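Local coordinates for protein polyprenyl synthetase (Zymomonas mobilis subsp. mobilis, PDB 4KKM) that probably acts as a prenyltransferase of the FPP/GGPP synthase family, building isoprenoid diphosphates with the help of divalent metal ions, at residues A89-Y103 with L141-I154. Residues are numbered along the deposited sequence; the frame is centred on the assembly and turned at random.
Sequences AALRVGMAIECIHVY and LQALAFEILSEEKI
Leu141 packs its CB on Tyr103 CB and its CD1 on Val102 CG1. Gln142 lies alongside Tyr103, its CB over one ring face, a CH-pi contact of 4.1 Å to the centroid. One water accepts from Tyr103 OH and donates to Gln142 OE1, while Gln142 NE2 is hydrogen-bonded to Asp139 O of the second subunit. At Tyr103, a leucine lacks hydroxyl and ring, so the water would probably be held less firmly and Gln142 CB would lose its aromatic face. Ala145 CB comes within 3.4 Å of Ala96 O; these small side chains are consistent with the 7.9 Å approach of the segment axes. The 89-103 and 141-150 segments run antiparallel at 167°, on neighbouring helices of the isoprenoid synthase fold. Cys99 is a knob among Leu141, Leu144, Ala145 and Ile148. Ile148 is a knob among Arg92, Met95, Ala96 and Cys99; CG1 anti to its carbonyl carbon (chi1 -67°) carries CD1 to Met95 CG. Glu151 OE1 forms a long, purely electrostatic salt bridge to Arg92 NH2, which is also hydrogen-bonded to Gln45 OE1. A water accepts from Arg92 NE and donates to Glu151 OE1 and Ile148 O. Lys153 CD lies over one guanidinium face, toward its rim, and Ile154 CD1 meets Arg92 CB.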
ATOM      1  N   ALA B  89     -14.895  -4.260 -15.882  1.00 38.06           N
ATOM      2  CA  ALA B  89     -14.311  -3.155 -15.132  1.00 38.51           C
ATOM      3  C   ALA B  89     -14.692  -3.252 -13.655  1.00 37.93           C
ATOM      4  O   ALA B  89     -13.835  -3.121 -12.780  1.00 32.98           O
ATOM      5  CB  ALA B  89     -14.767  -1.832 -15.707  1.00 39.42           C
ATOM      6  N   ALA B  90     -15.978  -3.480 -13.389  1.00 35.78           N
ATOM      7  CA  ALA B  90     -16.458  -3.684 -12.022  1.00 32.96           C
ATOM      8  C   ALA B  90     -15.696  -4.813 -11.331  1.00 32.59           C
ATOM      9  O   ALA B  90     -15.277  -4.682 -10.178  1.00 29.09           O
ATOM     10  CB  ALA B  90     -17.961  -3.971 -12.019  1.00 33.53           C
ATOM     11  N   LEU B  91     -15.499  -5.917 -12.047  1.00 32.61           N
ATOM     12  CA  LEU B  91     -14.737  -7.037 -11.505  1.00 31.98           C
ATOM     13  C   LEU B  91     -13.291  -6.662 -11.168  1.00 30.29           C
ATOM     14  O   LEU B  91     -12.742  -7.133 -10.171  1.00 27.79           O
ATOM     15  CB  LEU B  91     -14.765  -8.227 -12.470  1.00 31.26           C
ATOM     16  CG  LEU B  91     -16.044  -9.071 -12.465  1.00 36.46           C
ATOM     17  CD1 LEU B  91     -16.084  -9.983 -13.690  1.00 39.11           C
ATOM     18  CD2 LEU B  91     -16.135  -9.878 -11.175  1.00 33.50           C
ATOM     19  N   ARG B  92     -12.670  -5.823 -11.992  1.00 31.69           N
ATOM     20  CA  ARG B  92     -11.290  -5.400 -11.731  1.00 29.03           C
ATOM     21  C   ARG B  92     -11.198  -4.522 -10.483  1.00 31.38           C
ATOM     22  O   ARG B  92     -10.229  -4.598  -9.723  1.00 30.69           O
ATOM     23  CB  ARG B  92     -10.702  -4.659 -12.938  1.00 28.32           C
ATOM     24  CG  ARG B  92     -10.540  -5.521 -14.189  1.00 30.29           C
ATOM     25  CD  ARG B  92      -9.546  -4.905 -15.171  1.00 29.97           C
ATOM     26  NE  ARG B  92      -8.222  -4.814 -14.564  1.00 35.35           N
ATOM     27  CZ  ARG B  92      -7.357  -5.823 -14.486  1.00 40.41           C
ATOM     28  NH1 ARG B  92      -7.659  -7.009 -15.000  1.00 40.99           N
ATOM     29  NH2 ARG B  92      -6.182  -5.639 -13.894  1.00 33.76           N
ATOM     30  N   VAL B  93     -12.202  -3.677 -10.281  1.00 26.31           N
ATOM     31  CA  VAL B  93     -12.284  -2.905  -9.043  1.00 23.59           C
ATOM     32  C   VAL B  93     -12.481  -3.875  -7.880  1.00 25.21           C
ATOM     33  O   VAL B  93     -11.908  -3.695  -6.806  1.00 23.78           O
ATOM     34  CB  VAL B  93     -13.420  -1.854  -9.095  1.00 26.28           C
ATOM     35  CG1 VAL B  93     -13.610  -1.150  -7.723  1.00 23.06           C
ATOM     36  CG2 VAL B  93     -13.162  -0.844 -10.223  1.00 29.39           C
ATOM     37  N   GLY B  94     -13.275  -4.914  -8.110  1.00 25.76           N
ATOM     38  CA  GLY B  94     -13.426  -5.977  -7.135  1.00 25.96           C
ATOM     39  C   GLY B  94     -12.078  -6.606  -6.808  1.00 25.70           C
ATOM     40  O   GLY B  94     -11.763  -6.832  -5.639  1.00 23.29           O
ATOM     41  N   MET B  95     -11.268  -6.878  -7.827  1.00 28.85           N
ATOM     42  CA  MET B  95      -9.935  -7.430  -7.569  1.00 25.52           C
ATOM     43  C   MET B  95      -9.104  -6.487  -6.704  1.00 22.68           C
ATOM     44  O   MET B  95      -8.419  -6.924  -5.779  1.00 25.25           O
ATOM     45  CB  MET B  95      -9.173  -7.752  -8.859  1.00 25.89           C
ATOM     46  CG  MET B  95      -7.729  -8.203  -8.606  1.00 23.32           C
ATOM     47  SD  MET B  95      -6.936  -9.006 -10.021  1.00 26.68           S
ATOM     48  CE  MET B  95      -7.150  -7.755 -11.289  1.00 28.40           C
ATOM     49  N   ALA B  96      -9.172  -5.193  -7.012  1.00 23.45           N
ATOM     50  CA  ALA B  96      -8.412  -4.188  -6.272  1.00 23.29           C
ATOM     51  C   ALA B  96      -8.752  -4.177  -4.780  1.00 22.54           C
ATOM     52  O   ALA B  96      -7.849  -4.146  -3.944  1.00 19.58           O
ATOM     53  CB  ALA B  96      -8.620  -2.796  -6.879  1.00 24.15           C
ATOM     54  N   ILE B  97     -10.042  -4.200  -4.435  1.00 21.71           N
ATOM     55  CA  ILE B  97     -10.422  -4.179  -3.022  1.00 21.87           C
ATOM     56  C   ILE B  97     -10.033  -5.500  -2.370  1.00 24.65           C
ATOM     57  O   ILE B  97      -9.660  -5.547  -1.193  1.00 22.13           O
ATOM     58  CB  ILE B  97     -11.941  -3.837  -2.787  1.00 21.32           C
ATOM     59  CG1 ILE B  97     -12.250  -3.678  -1.291  1.00 21.97           C
ATOM     60  CG2 ILE B  97     -12.860  -4.889  -3.404  1.00 23.35           C
ATOM     61  CD1 ILE B  97     -11.424  -2.594  -0.616  1.00 22.82           C
ATOM     62  N   GLU B  98     -10.088  -6.572  -3.150  1.00 21.20           N
ATOM     63  CA  GLU B  98      -9.729  -7.887  -2.632  1.00 24.93           C
ATOM     64  C   GLU B  98      -8.227  -7.961  -2.364  1.00 23.60           C
ATOM     65  O   GLU B  98      -7.790  -8.692  -1.482  1.00 24.12           O
ATOM     66  CB  GLU B  98     -10.195  -8.997  -3.585  1.00 27.43           C
ATOM     67  CG  GLU B  98     -10.052 -10.420  -3.042  1.00 24.21           C
ATOM     68  CD  GLU B  98     -11.029 -10.769  -1.917  1.00 27.30           C
ATOM     69  OE1 GLU B  98     -11.782  -9.891  -1.438  1.00 24.22           O
ATOM     70  OE2 GLU B  98     -11.031 -11.946  -1.500  1.00 29.84           O
ATOM     71  N   CYS B  99      -7.440  -7.186  -3.107  1.00 21.54           N
ATOM     72  CA  CYS B  99      -6.015  -7.070  -2.808  1.00 23.29           C
ATOM     73  C   CYS B  99      -5.787  -6.561  -1.391  1.00 20.33           C
ATOM     74  O   CYS B  99      -4.956  -7.091  -0.653  1.00 21.33           O
ATOM     75  CB  CYS B  99      -5.316  -6.133  -3.791  1.00 21.57           C
ATOM     76  SG  CYS B  99      -4.981  -6.860  -5.401  1.00 23.49           S
ATOM     77  N   ILE B 100      -6.519  -5.519  -1.024  1.00 21.73           N
ATOM     78  CA  ILE B 100      -6.401  -4.932   0.308  1.00 18.72           C
ATOM     79  C   ILE B 100      -6.879  -5.907   1.382  1.00 21.59           C
ATOM     80  O   ILE B 100      -6.230  -6.081   2.416  1.00 22.42           O
ATOM     81  CB  ILE B 100      -7.198  -3.628   0.400  1.00 20.28           C
ATOM     82  CG1 ILE B 100      -6.671  -2.613  -0.623  1.00 20.55           C
ATOM     83  CG2 ILE B 100      -7.194  -3.081   1.838  1.00 20.82           C
ATOM     84  CD1 ILE B 100      -5.191  -2.272  -0.470  1.00 24.35           C
ATOM     85  N   HIS B 101      -8.013  -6.551   1.132  1.00 21.52           N
ATOM     86  CA  HIS B 101      -8.554  -7.515   2.083  1.00 20.23           C
ATOM     87  C   HIS B 101      -7.584  -8.679   2.287  1.00 26.07           C
ATOM     88  O   HIS B 101      -7.276  -9.054   3.419  1.00 23.13           O
ATOM     89  CB  HIS B 101      -9.911  -8.031   1.596  1.00 23.89           C
ATOM     90  CG  HIS B 101     -10.489  -9.114   2.449  1.00 25.59           C
ATOM     91  ND1 HIS B 101     -10.766  -8.948   3.790  1.00 24.17           N
ATOM     92  CD2 HIS B 101     -10.853 -10.389   2.152  1.00 23.31           C
ATOM     93  CE1 HIS B 101     -11.271 -10.064   4.281  1.00 28.78           C
ATOM     94  NE2 HIS B 101     -11.333 -10.954   3.303  1.00 28.69           N
ATOM     95  N   VAL B 102      -7.099  -9.242   1.186  1.00 22.94           N
ATOM     96  CA  VAL B 102      -6.214 -10.400   1.263  1.00 20.22           C
ATOM     97  C   VAL B 102      -4.893 -10.043   1.948  1.00 22.68           C
ATOM     98  O   VAL B 102      -4.436 -10.773   2.825  1.00 25.62           O
ATOM     99  CB  VAL B 102      -5.971 -11.025  -0.124  1.00 22.07           C
ATOM    100  CG1 VAL B 102      -4.791 -12.009  -0.090  1.00 23.18           C
ATOM    101  CG2 VAL B 102      -7.247 -11.704  -0.617  1.00 20.39           C
ATOM    102  N   TYR B 103      -4.287  -8.918   1.571  1.00 20.20           N
ATOM    103  CA  TYR B 103      -3.040  -8.521   2.229  1.00 23.33           C
ATOM    104  C   TYR B 103      -3.287  -8.356   3.734  1.00 24.81           C
ATOM    105  O   TYR B 103      -2.445  -8.727   4.551  1.00 23.57           O
ATOM    106  CB  TYR B 103      -2.396  -7.260   1.594  1.00 21.06           C
ATOM    107  CG  TYR B 103      -2.404  -6.025   2.499  1.00 24.09           C
ATOM    108  CD1 TYR B 103      -1.538  -5.928   3.587  1.00 24.59           C
ATOM    109  CD2 TYR B 103      -3.270  -4.958   2.257  1.00 21.42           C
ATOM    110  CE1 TYR B 103      -1.556  -4.829   4.433  1.00 24.13           C
ATOM    111  CE2 TYR B 103      -3.285  -3.833   3.100  1.00 19.97           C
ATOM    112  CZ  TYR B 103      -2.418  -3.784   4.189  1.00 24.40           C
ATOM    113  OH  TYR B 103      -2.401  -2.703   5.048  1.00 23.51           O
ATOM    114  N   LEU B 141       0.889  -6.889  -2.340  1.00 17.46           N
ATOM    115  CA  LEU B 141      -0.534  -6.887  -2.670  1.00 18.72           C
ATOM    116  C   LEU B 141      -1.172  -5.526  -2.427  1.00 19.14           C
ATOM    117  O   LEU B 141      -2.051  -5.109  -3.185  1.00 20.55           O
ATOM    118  CB  LEU B 141      -1.289  -7.991  -1.912  1.00 20.94           C
ATOM    119  CG  LEU B 141      -1.174  -9.390  -2.535  1.00 18.08           C
ATOM    120  CD1 LEU B 141      -1.729 -10.466  -1.591  1.00 21.97           C
ATOM    121  CD2 LEU B 141      -1.908  -9.435  -3.863  1.00 20.56           C
ATOM    122  N   GLN B 142      -0.746  -4.823  -1.377  1.00 18.59           N
ATOM    123  CA  GLN B 142      -1.295  -3.485  -1.161  1.00 19.65           C
ATOM    124  C   GLN B 142      -0.935  -2.564  -2.331  1.00 20.59           C
ATOM    125  O   GLN B 142      -1.788  -1.846  -2.857  1.00 22.00           O
ATOM    126  CB  GLN B 142      -0.860  -2.859   0.177  1.00 17.48           C
ATOM    127  CG  GLN B 142      -1.287  -1.382   0.258  1.00 20.40           C
ATOM    128  CD  GLN B 142      -1.334  -0.805   1.669  1.00 23.35           C
ATOM    129  OE1 GLN B 142      -2.147   0.080   1.951  1.00 22.50           O
ATOM    130  NE2 GLN B 142      -0.473  -1.300   2.561  1.00 21.40           N
ATOM    131  N   ALA B 143       0.330  -2.593  -2.743  1.00 18.28           N
ATOM    132  CA  ALA B 143       0.756  -1.802  -3.894  1.00 22.01           C
ATOM    133  C   ALA B 143      -0.046  -2.183  -5.138  1.00 23.09           C
ATOM    134  O   ALA B 143      -0.442  -1.319  -5.920  1.00 22.50           O
ATOM    135  CB  ALA B 143       2.253  -1.990  -4.152  1.00 19.51           C
ATOM    136  N   LEU B 144      -0.294  -3.480  -5.305  1.00 20.38           N
ATOM    137  CA  LEU B 144      -0.991  -3.977  -6.495  1.00 22.42           C
ATOM    138  C   LEU B 144      -2.405  -3.402  -6.612  1.00 25.27           C
ATOM    139  O   LEU B 144      -2.877  -3.120  -7.720  1.00 23.84           O
ATOM    140  CB  LEU B 144      -1.043  -5.510  -6.495  1.00 20.77           C
ATOM    141  CG  LEU B 144      -1.624  -6.140  -7.762  1.00 24.08           C
ATOM    142  CD1 LEU B 144      -0.795  -5.736  -8.981  1.00 27.14           C
ATOM    143  CD2 LEU B 144      -1.688  -7.655  -7.625  1.00 21.29           C
ATOM    144  N   ALA B 145      -3.074  -3.218  -5.474  1.00 19.46           N
ATOM    145  CA  ALA B 145      -4.427  -2.664  -5.476  1.00 19.33           C
ATOM    146  C   ALA B 145      -4.467  -1.324  -6.203  1.00 26.39           C
ATOM    147  O   ALA B 145      -5.382  -1.046  -6.985  1.00 23.52           O
ATOM    148  CB  ALA B 145      -4.939  -2.488  -4.046  1.00 18.92           C
ATOM    149  N   PHE B 146      -3.461  -0.494  -5.942  1.00 24.54           N
ATOM    150  CA  PHE B 146      -3.433   0.856  -6.502  1.00 25.80           C
ATOM    151  C   PHE B 146      -2.990   0.849  -7.957  1.00 25.66           C
ATOM    152  O   PHE B 146      -3.475   1.654  -8.762  1.00 24.86           O
ATOM    153  CB  PHE B 146      -2.576   1.787  -5.637  1.00 21.33           C
ATOM    154  CG  PHE B 146      -3.146   2.000  -4.271  1.00 23.22           C
ATOM    155  CD1 PHE B 146      -4.201   2.887  -4.076  1.00 22.72           C
ATOM    156  CD2 PHE B 146      -2.673   1.280  -3.187  1.00 25.74           C
ATOM    157  CE1 PHE B 146      -4.756   3.062  -2.817  1.00 22.39           C
ATOM    158  CE2 PHE B 146      -3.224   1.451  -1.927  1.00 23.49           C
ATOM    159  CZ  PHE B 146      -4.265   2.348  -1.741  1.00 22.98           C
ATOM    160  N   GLU B 147      -2.088  -0.070  -8.300  1.00 25.10           N
ATOM    161  CA  GLU B 147      -1.723  -0.264  -9.700  1.00 25.11           C
ATOM    162  C   GLU B 147      -2.953  -0.623 -10.526  1.00 29.46           C
ATOM    163  O   GLU B 147      -3.164  -0.072 -11.607  1.00 29.85           O
ATOM    164  CB  GLU B 147      -0.647  -1.348  -9.873  1.00 23.12           C
ATOM    165  CG  GLU B 147      -0.122  -1.410 -11.309  1.00 29.65           C
ATOM    166  CD  GLU B 147       0.896  -2.512 -11.538  1.00 31.04           C
ATOM    167  OE1 GLU B 147       1.406  -3.077 -10.548  1.00 26.77           O
ATOM    168  OE2 GLU B 147       1.186  -2.812 -12.716  1.00 30.63           O
ATOM    169  N   ILE B 148      -3.768  -1.539 -10.009  1.00 27.08           N
ATOM    170  CA  ILE B 148      -4.967  -1.987 -10.722  1.00 23.81           C
ATOM    171  C   ILE B 148      -5.939  -0.833 -10.955  1.00 26.24           C
ATOM    172  O   ILE B 148      -6.438  -0.641 -12.069  1.00 28.86           O
ATOM    173  CB  ILE B 148      -5.695  -3.118  -9.952  1.00 24.89           C
ATOM    174  CG1 ILE B 148      -4.847  -4.394  -9.916  1.00 22.95           C
ATOM    175  CG2 ILE B 148      -7.066  -3.413 -10.574  1.00 26.13           C
ATOM    176  CD1 ILE B 148      -5.307  -5.387  -8.854  1.00 24.11           C
ATOM    177  N   LEU B 149      -6.198  -0.052  -9.910  1.00 23.76           N
ATOM    178  CA  LEU B 149      -7.151   1.055 -10.011  1.00 25.54           C
ATOM    179  C   LEU B 149      -6.693   2.163 -10.953  1.00 31.12           C
ATOM    180  O   LEU B 149      -7.512   2.918 -11.482  1.00 32.19           O
ATOM    181  CB  LEU B 149      -7.440   1.659  -8.637  1.00 22.91           C
ATOM    182  CG  LEU B 149      -8.306   0.837  -7.682  1.00 25.03           C
ATOM    183  CD1 LEU B 149      -8.547   1.618  -6.399  1.00 25.46           C
ATOM    184  CD2 LEU B 149      -9.633   0.479  -8.354  1.00 28.99           C
ATOM    185  N   SER B 150      -5.384   2.267 -11.154  1.00 29.26           N
ATOM    186  CA  SER B 150      -4.830   3.351 -11.958  1.00 32.20           C
ATOM    187  C   SER B 150      -5.014   3.131 -13.462  1.00 38.09           C
ATOM    188  O   SER B 150      -5.009   4.087 -14.237  1.00 41.70           O
ATOM    189  CB  SER B 150      -3.344   3.546 -11.643  1.00 36.46           C
ATOM    190  OG  SER B 150      -2.568   2.530 -12.252  1.00 37.16           O
ATOM    191  N   GLU B 151      -5.179   1.875 -13.867  1.00 36.16           N
ATOM    192  CA  GLU B 151      -5.210   1.518 -15.289  1.00 39.75           C
ATOM    193  C   GLU B 151      -6.479   1.945 -16.032  1.00 43.89           C
ATOM    194  O   GLU B 151      -7.573   1.972 -15.469  1.00 36.51           O
ATOM    195  CB  GLU B 151      -4.989   0.016 -15.469  1.00 35.93           C
ATOM    196  CG  GLU B 151      -3.675  -0.487 -14.915  1.00 35.73           C
ATOM    197  CD  GLU B 151      -3.416  -1.932 -15.287  1.00 39.14           C
ATOM    198  OE1 GLU B 151      -4.396  -2.666 -15.528  1.00 39.45           O
ATOM    199  OE2 GLU B 151      -2.235  -2.327 -15.352  1.00 43.30           O
ATOM    200  N   GLU B 152      -6.325   2.253 -17.317  1.00 43.34           N
ATOM    201  CA  GLU B 152      -7.440   2.705 -18.146  1.00 39.05           C
ATOM    202  C   GLU B 152      -8.562   1.668 -18.273  1.00 42.29           C
ATOM    203  O   GLU B 152      -9.733   2.024 -18.441  1.00 41.92           O
ATOM    204  CB  GLU B 152      -6.925   3.087 -19.537  1.00 48.80           C
ATOM    205  N   LYS B 153      -8.196   0.390 -18.206  1.00 43.99           N
ATOM    206  CA  LYS B 153      -9.161  -0.713 -18.178  1.00 48.35           C
ATOM    207  C   LYS B 153     -10.315  -0.470 -17.204  1.00 38.87           C
ATOM    208  O   LYS B 153     -11.416  -0.980 -17.401  1.00 41.53           O
ATOM    209  CB  LYS B 153      -8.470  -2.015 -17.757  1.00 58.49           C
ATOM    210  CG  LYS B 153      -7.371  -2.506 -18.672  1.00 66.37           C
ATOM    211  CD  LYS B 153      -6.813  -3.829 -18.171  1.00 64.20           C
ATOM    212  CE  LYS B 153      -5.691  -4.336 -19.057  1.00 64.37           C
ATOM    213  NZ  LYS B 153      -5.346  -5.748 -18.732  1.00 66.36           N
ATOM    214  N   ILE B 154     -10.044   0.283 -16.141  1.00 36.30           N
ATOM    215  CA  ILE B 154     -11.026   0.538 -15.083  1.00 30.94           C
ATOM    216  C   ILE B 154     -12.115   1.487 -15.544  1.00 34.24           C
ATOM    217  O   ILE B 154     -13.303   1.174 -15.447  1.00 35.27           O
ATOM    218  CB  ILE B 154     -10.347   1.130 -13.834  1.00 32.20           C
ATOM    219  CG1 ILE B 154      -9.301   0.145 -13.309  1.00 34.40           C
ATOM    220  CG2 ILE B 154     -11.382   1.467 -12.755  1.00 29.13           C
ATOM    221  CD1 ILE B 154      -9.876  -1.203 -12.941  1.00 35.57           C
TER
HETATM  222  O   HOH W   1      -6.572  -2.757 -13.925  1.00 31.56           O
HETATM  223  O   HOH W   2      -3.479  -0.666   4.073  1.00 23.35           O